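Local coordinates for protein NleG5-1 effector (Enterobacteria phage YYZ-2008, PDB 5VGC) that probably acts as a ubiquitin ligase of the NleG effector family, promoting transfer of ubiquitin to target proteins, and also binds calcium, at the interface of chains A and B. Coordinates in Å, arbitrary orientation; residue numbers count along the deposited sequence, not the author numbering. Chains: chain A/B, NleG5-1 effector.

Contact 1: the interface of chains A and B. Residues chain A 104-107, 110; chain B 99, 102.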
ATOM      1  N   LEU A 104      -3.386  -5.489   2.214  1.00 26.59           N
ATOM      2  CA  LEU A 104      -3.823  -4.437   3.147  1.00 25.61           C
ATOM      3  C   LEU A 104      -4.148  -3.182   2.348  1.00 26.96           C
ATOM      4  O   LEU A 104      -3.477  -2.875   1.366  1.00 30.38           O
ATOM      5  CB  LEU A 104      -2.748  -4.117   4.206  1.00 22.52           C
ATOM      6  CG  LEU A 104      -2.474  -5.183   5.268  1.00 23.72           C
ATOM      7  CD1 LEU A 104      -1.125  -4.965   5.932  1.00 24.89           C
ATOM      8  CD2 LEU A 104      -3.571  -5.190   6.319  1.00 23.23           C
ATOM      9  N   GLU A 105      -5.176  -2.466   2.786  1.00 29.57           N
ATOM     10  CA  GLU A 105      -5.713  -1.286   2.113  1.00 27.66           C
ATOM     11  C   GLU A 105      -5.503  -0.025   2.932  1.00 24.23           C
ATOM     12  O   GLU A 105      -5.196  -0.082   4.153  1.00 21.83           O
ATOM     13  CB  GLU A 105      -7.209  -1.496   1.840  1.00 31.03           C
ATOM     14  CG  GLU A 105      -7.515  -2.802   1.107  1.00 36.75           C
ATOM     15  CD  GLU A 105      -8.981  -2.967   0.715  1.00 48.26           C
ATOM     16  OE1 GLU A 105      -9.888  -2.548   1.486  1.00 42.30           O
ATOM     17  OE2 GLU A 105      -9.230  -3.533  -0.378  1.00 62.07           O
ATOM     18  N   ASN A 106      -5.666   1.118   2.268  0.50 24.93           N
ATOM     19  CA  ASN A 106      -5.528   2.419   2.918  0.50 24.32           C
ATOM     20  C   ASN A 106      -6.325   2.429   4.232  0.50 23.08           C
ATOM     21  O   ASN A 106      -7.472   1.978   4.282  0.50 23.17           O
ATOM     22  CB  ASN A 106      -5.953   3.561   1.983  0.50 26.53           C
ATOM     23  CG  ASN A 106      -5.105   3.631   0.719  0.50 29.01           C
ATOM     24  OD1 ASN A 106      -3.885   3.383   0.735  0.50 27.93           O
ATOM     25  ND2 ASN A 106      -5.751   3.967  -0.398  0.50 32.61           N
ATOM     26  N   MET A 107      -5.677   2.919   5.287  1.00 22.30           N
ATOM     27  CA  MET A 107      -6.222   2.946   6.658  1.00 22.83           C
ATOM     28  C   MET A 107      -6.405   1.611   7.389  1.00 21.07           C
ATOM     29  O   MET A 107      -6.813   1.640   8.557  1.00 20.09           O
ATOM     30  CB  MET A 107      -7.530   3.766   6.721  1.00 26.24           C
ATOM     31  CG  MET A 107      -7.406   5.196   6.228  1.00 28.61           C
ATOM     32  SD  MET A 107      -6.290   6.202   7.246  1.00 33.89           S
ATOM     33  CE  MET A 107      -6.964   5.852   8.862  1.00 28.24           C
ATOM     34  N   LEU A 110      -3.767   1.895  10.162  1.00 20.21           N
ATOM     35  CA  LEU A 110      -4.018   3.094  10.985  1.00 23.04           C
ATOM     36  C   LEU A 110      -5.407   3.225  11.632  1.00 23.93           C
ATOM     37  O   LEU A 110      -5.551   4.048  12.540  1.00 26.72           O
ATOM     38  CB  LEU A 110      -3.696   4.367  10.212  1.00 25.82           C
ATOM     39  CG  LEU A 110      -2.218   4.510   9.877  1.00 31.11           C
ATOM     40  CD1 LEU A 110      -2.020   5.622   8.849  1.00 36.54           C
ATOM     41  CD2 LEU A 110      -1.403   4.798  11.134  1.00 34.17           C
TER
ATOM     42  N   ARG B  99       1.851   3.601   7.014  1.00 30.22           N
ATOM     43  CA  ARG B  99       1.289   3.997   5.731  1.00 34.94           C
ATOM     44  C   ARG B  99       2.083   3.400   4.564  1.00 38.01           C
ATOM     45  O   ARG B  99       1.497   2.953   3.595  1.00 37.50           O
ATOM     46  CB  ARG B  99       1.211   5.520   5.620  1.00 41.02           C
ATOM     47  CG  ARG B  99       0.286   6.013   4.530  1.00 47.97           C
ATOM     48  CD  ARG B  99      -1.180   5.872   4.892  1.00 45.80           C
ATOM     49  NE  ARG B  99      -1.989   6.387   3.790  1.00 55.37           N
ATOM     50  CZ  ARG B  99      -2.296   5.717   2.680  1.00 54.58           C
ATOM     51  NH1 ARG B  99      -1.877   4.459   2.487  1.00 48.09           N
ATOM     52  NH2 ARG B  99      -3.045   6.309   1.752  1.00 61.44           N
ATOM     53  N   GLU B 102       0.944  -0.017   4.272  1.00 30.30           N
ATOM     54  CA  GLU B 102      -0.373  -0.020   3.585  1.00 28.05           C
ATOM     55  C   GLU B 102      -0.255   0.186   2.056  1.00 32.19           C
ATOM     56  O   GLU B 102      -0.891  -0.512   1.268  1.00 32.05           O
ATOM     57  CB  GLU B 102      -1.302   1.053   4.183  1.00 26.98           C
ATOM     58  CG  GLU B 102      -1.798   0.773   5.598  1.00 23.32           C
ATOM     59  CD  GLU B 102      -2.686   1.857   6.174  1.00 23.81           C
ATOM     60  OE1 GLU B 102      -3.176   1.668   7.327  1.00 22.08           O
ATOM     61  OE2 GLU B 102      -2.928   2.887   5.490  1.00 26.15           O
TER
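The loop of chain A that links helix 92-102 to helix 111-125 lies against the C-terminal end of helix 92-102 of chain B, in two NleG-family effectors packed as a two-fold pair. The carboxylate of B:Glu102 holds the loop by two backbone amides, its chain running extended beyond CG to reach them. B:Glu102 OE2 accepts from A:Met107 N at 2.8 Å, from above the carboxylate plane, whereas OE1 of the same residue takes A:Leu110 N at 2.9 Å, nearly along its own C-O axis. Because A:Leu110 directly precedes helix 111-125, the carboxylate sits where that helix begins, a place likely to favour its negative charge. The bend of B:Arg99 at chi2 (75°) turns its guanidinium toward A:Asn106. B:Arg99 NH1 donates to the amide oxygen A:Asn106 OD1 at 2.9 Å, from above the carbonyl plane, and NH2 adds a weak bond; amide and guanidinium planes stand 66° apart. Within chain B, B:Arg99 NH1 also forms a salt bridge with B:Glu102 OE2 at 3.5 Å, which should steady the carboxylate. Glu102 and Leu104 belong to the same calcium site in this crystal; A:Leu104 O lies 3.5 Å from B:Glu102 O, so an ion bridging the chains is possible, though the distance alone does not show it.

Contact 2: the interface of chains A and B. Residues chain A 56, 90, 95, 98, 102; chain B 110, 113.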
ATOM      1  N   TYR A  56       3.926 -18.959  -9.026  1.00 53.24           N
ATOM      2  CA  TYR A  56       4.146 -19.622  -7.743  1.00 46.65           C
ATOM      3  C   TYR A  56       3.293 -20.866  -7.629  1.00 46.16           C
ATOM      4  O   TYR A  56       2.190 -20.930  -8.176  1.00 49.96           O
ATOM      5  CB  TYR A  56       3.862 -18.681  -6.579  1.00 43.22           C
ATOM      6  CG  TYR A  56       4.788 -17.490  -6.539  1.00 42.24           C
ATOM      7  CD1 TYR A  56       5.952 -17.501  -5.778  1.00 40.83           C
ATOM      8  CD2 TYR A  56       4.492 -16.350  -7.263  1.00 43.40           C
ATOM      9  CE1 TYR A  56       6.785 -16.408  -5.744  1.00 41.99           C
ATOM     10  CE2 TYR A  56       5.326 -15.246  -7.235  1.00 44.36           C
ATOM     11  CZ  TYR A  56       6.468 -15.282  -6.478  1.00 43.75           C
ATOM     12  OH  TYR A  56       7.281 -14.182  -6.455  1.00 45.83           O
ATOM     13  N   LEU A  90      10.833 -19.117  -2.240  1.00 17.38           N
ATOM     14  CA  LEU A  90       9.814 -19.016  -1.205  1.00 13.66           C
ATOM     15  C   LEU A  90       8.954 -20.266  -1.120  1.00 13.13           C
ATOM     16  O   LEU A  90       8.674 -20.894  -2.142  1.00 11.85           O
ATOM     17  CB  LEU A  90       8.896 -17.826  -1.504  1.00 14.61           C
ATOM     18  CG  LEU A  90       9.545 -16.451  -1.649  1.00 16.18           C
ATOM     19  CD1 LEU A  90       8.519 -15.453  -2.151  1.00 17.48           C
ATOM     20  CD2 LEU A  90      10.164 -15.990  -0.331  1.00 15.62           C
ATOM     21  N   VAL A  95       4.650 -16.917   0.506  1.00 22.98           N
ATOM     22  CA  VAL A  95       3.964 -16.229  -0.595  1.00 25.68           C
ATOM     23  C   VAL A  95       2.627 -15.663  -0.085  1.00 25.65           C
ATOM     24  O   VAL A  95       2.367 -14.451  -0.211  1.00 27.03           O
ATOM     25  CB  VAL A  95       3.756 -17.175  -1.800  1.00 27.61           C
ATOM     26  CG1 VAL A  95       2.892 -16.524  -2.878  1.00 31.05           C
ATOM     27  CG2 VAL A  95       5.087 -17.598  -2.393  1.00 29.40           C
ATOM     28  N   LEU A  98       3.187 -12.757   2.231  1.00 22.19           N
ATOM     29  CA  LEU A  98       3.549 -11.530   1.500  1.00 24.07           C
ATOM     30  C   LEU A  98       2.342 -10.916   0.788  1.00 26.13           C
ATOM     31  O   LEU A  98       2.117  -9.679   0.841  1.00 24.30           O
ATOM     32  CB  LEU A  98       4.681 -11.807   0.504  1.00 24.80           C
ATOM     33  CG  LEU A  98       6.023 -12.122   1.140  1.00 25.02           C
ATOM     34  CD1 LEU A  98       6.982 -12.525   0.048  1.00 27.17           C
ATOM     35  CD2 LEU A  98       6.570 -10.937   1.929  1.00 26.85           C
ATOM     36  N   GLU A 102       0.527  -7.380   1.114  1.00 25.68           N
ATOM     37  CA  GLU A 102       0.199  -6.518  -0.052  1.00 27.41           C
ATOM     38  C   GLU A 102      -1.261  -6.092  -0.062  1.00 28.89           C
ATOM     39  O   GLU A 102      -1.575  -4.916  -0.293  1.00 37.40           O
ATOM     40  CB  GLU A 102       0.560  -7.216  -1.381  1.00 34.70           C
ATOM     41  CG  GLU A 102       2.076  -7.338  -1.645  1.00 31.55           C
ATOM     42  CD  GLU A 102       2.431  -8.110  -2.904  1.00 33.50           C
ATOM     43  OE1 GLU A 102       3.648  -8.189  -3.211  1.00 31.28           O
ATOM     44  OE2 GLU A 102       1.512  -8.648  -3.577  1.00 42.85           O
TER
ATOM     45  N   LEU B 110       6.608  -9.504  -4.215  1.00 46.56           N
ATOM     46  CA  LEU B 110       6.825 -10.730  -4.982  1.00 41.12           C
ATOM     47  C   LEU B 110       7.408 -10.572  -6.399  1.00 41.14           C
ATOM     48  O   LEU B 110       7.713 -11.586  -7.030  1.00 38.24           O
ATOM     49  CB  LEU B 110       5.516 -11.518  -5.054  1.00 40.15           C
ATOM     50  CG  LEU B 110       5.042 -12.031  -3.699  1.00 39.62           C
ATOM     51  CD1 LEU B 110       3.576 -12.424  -3.730  1.00 41.30           C
ATOM     52  CD2 LEU B 110       5.922 -13.167  -3.224  1.00 37.20           C
ATOM     53  N   TYR B 113      12.064 -10.845  -9.156  1.00 51.45           N
ATOM     54  CA  TYR B 113      12.593 -11.584 -10.302  1.00 50.95           C
ATOM     55  C   TYR B 113      12.329 -10.908 -11.670  1.00 53.98           C
ATOM     56  O   TYR B 113      13.132 -11.122 -12.617  1.00 53.45           O
ATOM     57  CB  TYR B 113      12.028 -13.008 -10.306  1.00 48.91           C
ATOM     58  CG  TYR B 113      10.609 -13.070 -10.834  1.00 53.09           C
ATOM     59  CD1 TYR B 113       9.523 -12.766 -10.015  1.00 57.09           C
ATOM     60  CD2 TYR B 113      10.344 -13.414 -12.161  1.00 57.35           C
ATOM     61  CE1 TYR B 113       8.220 -12.820 -10.495  1.00 58.73           C
ATOM     62  CE2 TYR B 113       9.042 -13.466 -12.649  1.00 60.83           C
ATOM     63  CZ  TYR B 113       7.986 -13.169 -11.806  1.00 59.63           C
ATOM     64  OH  TYR B 113       6.693 -13.209 -12.260  1.00 61.67           O
TER
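At the apolar centre, the methyl CD2 of B:Leu110 presses into a small hydrophobic pocket on chain A. A:Leu98 CD1, from helix 92-102, meets B:Leu110 CD2 at 3.5 Å, and A:Leu90 CD1, from the loop just ahead of that helix, comes to 3.6 Å from the same methyl. Another wall is the phenol of A:Tyr56: B:Leu110 CD2 lies above the ring plane near its hydroxyl end, 3.9 Å from A:Tyr56 CZ. The other methyl, B:Leu110 CD1, points toward the helix backbone and faces the carbonyl O of A:Val95 at 4.2 Å. With CG anti to its own carbonyl carbon (chi1 -65°), B:Leu110 directs this fork into chain A and leaves its backbone at the rim. Chain A hides 74 Å² of the leucine's surface. Farther out, B:Tyr113, on helix 112-125, barely touches chain A, but its ring edge points at the carbonyl O of B:Leu110 in plane. On the opposite flank, the carboxylate OE1 of A:Glu102 receives a weak bond from the backbone N of B:Leu110 at 3.4 Å. The firmer polar link belongs to the tyrosine: A:Tyr56 OH donates to B:Leu110 O at 2.7 Å, in the carbonyl plane and on a lone pair, with a C=O...OH angle of 130°.

Contact 3: the interface of chains A and B. Residues chain A 107, 110, 113-114; chain B 53-54, 56, 87, 95.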
ATOM      1  N   MET A 107      -5.677   2.919   5.287  1.00 22.30           N
ATOM      2  CA  MET A 107      -6.222   2.946   6.658  1.00 22.83           C
ATOM      3  C   MET A 107      -6.405   1.611   7.389  1.00 21.07           C
ATOM      4  O   MET A 107      -6.813   1.640   8.557  1.00 20.09           O
ATOM      5  CB  MET A 107      -7.530   3.766   6.721  1.00 26.24           C
ATOM      6  CG  MET A 107      -7.406   5.196   6.228  1.00 28.61           C
ATOM      7  SD  MET A 107      -6.290   6.202   7.246  1.00 33.89           S
ATOM      8  CE  MET A 107      -6.964   5.852   8.862  1.00 28.24           C
ATOM      9  N   LEU A 110      -3.767   1.895  10.162  1.00 20.21           N
ATOM     10  CA  LEU A 110      -4.018   3.094  10.985  1.00 23.04           C
ATOM     11  C   LEU A 110      -5.407   3.225  11.632  1.00 23.93           C
ATOM     12  O   LEU A 110      -5.551   4.048  12.540  1.00 26.72           O
ATOM     13  CB  LEU A 110      -3.696   4.367  10.212  1.00 25.82           C
ATOM     14  CG  LEU A 110      -2.218   4.510   9.877  1.00 31.11           C
ATOM     15  CD1 LEU A 110      -2.020   5.622   8.849  1.00 36.54           C
ATOM     16  CD2 LEU A 110      -1.403   4.798  11.134  1.00 34.17           C
ATOM     17  N   TYR A 113      -5.761   2.599  15.653  1.00 26.72           N
ATOM     18  CA  TYR A 113      -5.419   3.677  16.568  1.00 28.17           C
ATOM     19  C   TYR A 113      -6.555   4.689  16.701  1.00 26.71           C
ATOM     20  O   TYR A 113      -6.725   5.340  17.723  1.00 27.62           O
ATOM     21  CB  TYR A 113      -4.074   4.288  16.137  1.00 30.62           C
ATOM     22  CG  TYR A 113      -2.998   3.193  16.044  1.00 32.16           C
ATOM     23  CD1 TYR A 113      -2.325   2.746  17.180  1.00 35.80           C
ATOM     24  CD2 TYR A 113      -2.686   2.586  14.820  1.00 31.04           C
ATOM     25  CE1 TYR A 113      -1.373   1.751  17.103  1.00 37.90           C
ATOM     26  CE2 TYR A 113      -1.739   1.586  14.731  1.00 32.81           C
ATOM     27  CZ  TYR A 113      -1.078   1.171  15.874  1.00 36.53           C
ATOM     28  OH  TYR A 113      -0.126   0.176  15.798  1.00 38.85           O
ATOM     29  N   GLN A 114      -7.345   4.832  15.632  1.00 24.93           N
ATOM     30  CA  GLN A 114      -8.443   5.830  15.569  1.00 24.20           C
ATOM     31  C   GLN A 114      -9.815   5.284  16.093  1.00 22.06           C
ATOM     32  O   GLN A 114     -10.787   6.045  16.362  1.00 21.67           O
ATOM     33  CB  GLN A 114      -8.614   6.214  14.111  1.00 25.41           C
ATOM     34  CG  GLN A 114      -7.414   6.905  13.498  1.00 29.80           C
ATOM     35  CD  GLN A 114      -7.591   7.211  12.031  1.00 34.98           C
ATOM     36  OE1 GLN A 114      -8.568   6.785  11.400  1.00 49.43           O
ATOM     37  NE2 GLN A 114      -6.648   7.960  11.474  1.00 39.46           N
TER
ATOM     38  N   VAL B  53      -2.141  11.807   5.748  1.00 83.51           N
ATOM     39  CA  VAL B  53      -3.260  11.059   6.328  1.00 79.98           C
ATOM     40  C   VAL B  53      -4.045  11.984   7.251  1.00 79.99           C
ATOM     41  O   VAL B  53      -3.455  12.795   7.968  1.00 79.90           O
ATOM     42  CB  VAL B  53      -2.808   9.859   7.188  1.00 76.49           C
ATOM     43  CG1 VAL B  53      -4.023   8.987   7.506  1.00 76.95           C
ATOM     44  CG2 VAL B  53      -1.676   9.070   6.535  1.00 77.63           C
ATOM     45  N   ASN B  54      -5.368  11.849   7.243  1.00 82.75           N
ATOM     46  CA  ASN B  54      -6.233  12.692   8.063  1.00 85.14           C
ATOM     47  C   ASN B  54      -6.075  12.317   9.536  1.00 81.08           C
ATOM     48  O   ASN B  54      -6.050  11.129   9.887  1.00 79.76           O
ATOM     49  CB  ASN B  54      -7.705  12.555   7.639  1.00 92.82           C
ATOM     50  CG  ASN B  54      -8.585  13.677   8.182  1.00102.33           C
ATOM     51  OD1 ASN B  54      -8.135  14.812   8.366  1.00 98.44           O
ATOM     52  ND2 ASN B  54      -9.853  13.362   8.435  1.00115.61           N
ATOM     53  N   TYR B  56      -3.492  13.093  11.591  1.00 67.33           N
ATOM     54  CA  TYR B  56      -2.122  12.974  12.057  1.00 64.90           C
ATOM     55  C   TYR B  56      -1.329  14.217  11.711  1.00 67.50           C
ATOM     56  O   TYR B  56      -1.576  14.872  10.691  1.00 68.73           O
ATOM     57  CB  TYR B  56      -1.457  11.738  11.473  1.00 63.12           C
ATOM     58  CG  TYR B  56      -2.080  10.452  11.934  1.00 60.84           C
ATOM     59  CD1 TYR B  56      -3.027   9.809  11.154  1.00 60.92           C
ATOM     60  CD2 TYR B  56      -1.732   9.877  13.153  1.00 60.44           C
ATOM     61  CE1 TYR B  56      -3.609   8.628  11.567  1.00 60.39           C
ATOM     62  CE2 TYR B  56      -2.309   8.694  13.572  1.00 60.17           C
ATOM     63  CZ  TYR B  56      -3.245   8.076  12.770  1.00 60.00           C
ATOM     64  OH  TYR B  56      -3.831   6.908  13.161  1.00 60.39           O
ATOM     65  N   HIS B  87      -3.226  10.107  16.822  1.00 35.34           N
ATOM     66  CA  HIS B  87      -3.983   8.927  17.232  1.00 34.18           C
ATOM     67  C   HIS B  87      -3.006   7.786  17.529  1.00 34.40           C
ATOM     68  O   HIS B  87      -2.017   7.620  16.814  1.00 33.29           O
ATOM     69  CB  HIS B  87      -4.952   8.462  16.142  1.00 33.03           C
ATOM     70  CG  HIS B  87      -5.938   9.495  15.706  1.00 36.74           C
ATOM     71  ND1 HIS B  87      -7.154   9.656  16.329  1.00 37.57           N
ATOM     72  CD2 HIS B  87      -5.901  10.412  14.705  1.00 41.65           C
ATOM     73  CE1 HIS B  87      -7.824  10.631  15.737  1.00 43.12           C
ATOM     74  NE2 HIS B  87      -7.085  11.109  14.752  1.00 49.95           N
ATOM     75  N   VAL B  95       3.815   6.584  11.845  1.00 39.10           N
ATOM     76  CA  VAL B  95       2.688   6.771  10.935  1.00 37.62           C
ATOM     77  C   VAL B  95       3.141   6.482   9.494  1.00 38.81           C
ATOM     78  O   VAL B  95       2.552   5.645   8.797  1.00 36.48           O
ATOM     79  CB  VAL B  95       2.086   8.197  11.064  1.00 41.77           C
ATOM     80  CG1 VAL B  95       1.009   8.438  10.002  1.00 40.99           C
ATOM     81  CG2 VAL B  95       1.501   8.399  12.465  1.00 40.49           C
TER
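The imidazole of B:His87 carries the methylene CG of A:Gln114 on one face, 3.9 Å from the ring centroid, in a CH-pi contact offset toward the rim, where two NleG-family effectors meet. Beside it, the phenol of B:Tyr56 is layered between neighbours of its own chain, B:Val95 CG1 over one face and B:His87 CD2 over the other. Within chain A, the ring of A:Tyr113 has the carbonyl O of A:Leu110 at its edge, in plane. The A:Gln114 amide approaches the B:Tyr56 phenol from the histidine side and lies by its rim, its plane turned 25° from the ring; the closest approach there is doubtful. Beyond CG the glutamine chain is extended (chi2 177°), which carries the amide past the imidazole to the tyrosine. A:Gln114 thus brings the first turn of helix 111-125 against the 3-10 helix 87-89 and the loop holding B:Tyr56. A:Leu110 packs at the hydroxyl end of the phenol, on the side of B:Val95, with A:Leu110 CD2 at 4.1 Å from B:Tyr56 CZ, while its CD1 faces the B:Val53 methyls. A:Met107, bent at chi2 and chi3, runs counter to B:Val53 as it passes, with A:Met107 SD 3.6 Å from B:Val53 CG1; the valine is poorly ordered, so this packing is only approximate.

Contacts 1 and 3 adjoin, their C-alpha centres about 9 Å apart, and share A:Met107 and A:Leu110: one short loop of chain A bonds to the end of helix 92-102 of chain B while packing on that chain's valine and tyrosine, and the helix that follows meets the histidine. Contact 2 lies about 19 Å from contact 1 and 28 Å from contact 3, again between C-alpha centres. It is largely their counterpart with the chains exchanged, B:Leu110 now entering chain A. Each copy therefore gives both a loop and a receiving helix, a reciprocal arrangement suited to a two-fold dimer, although the structure alone does not show that it forms in solution.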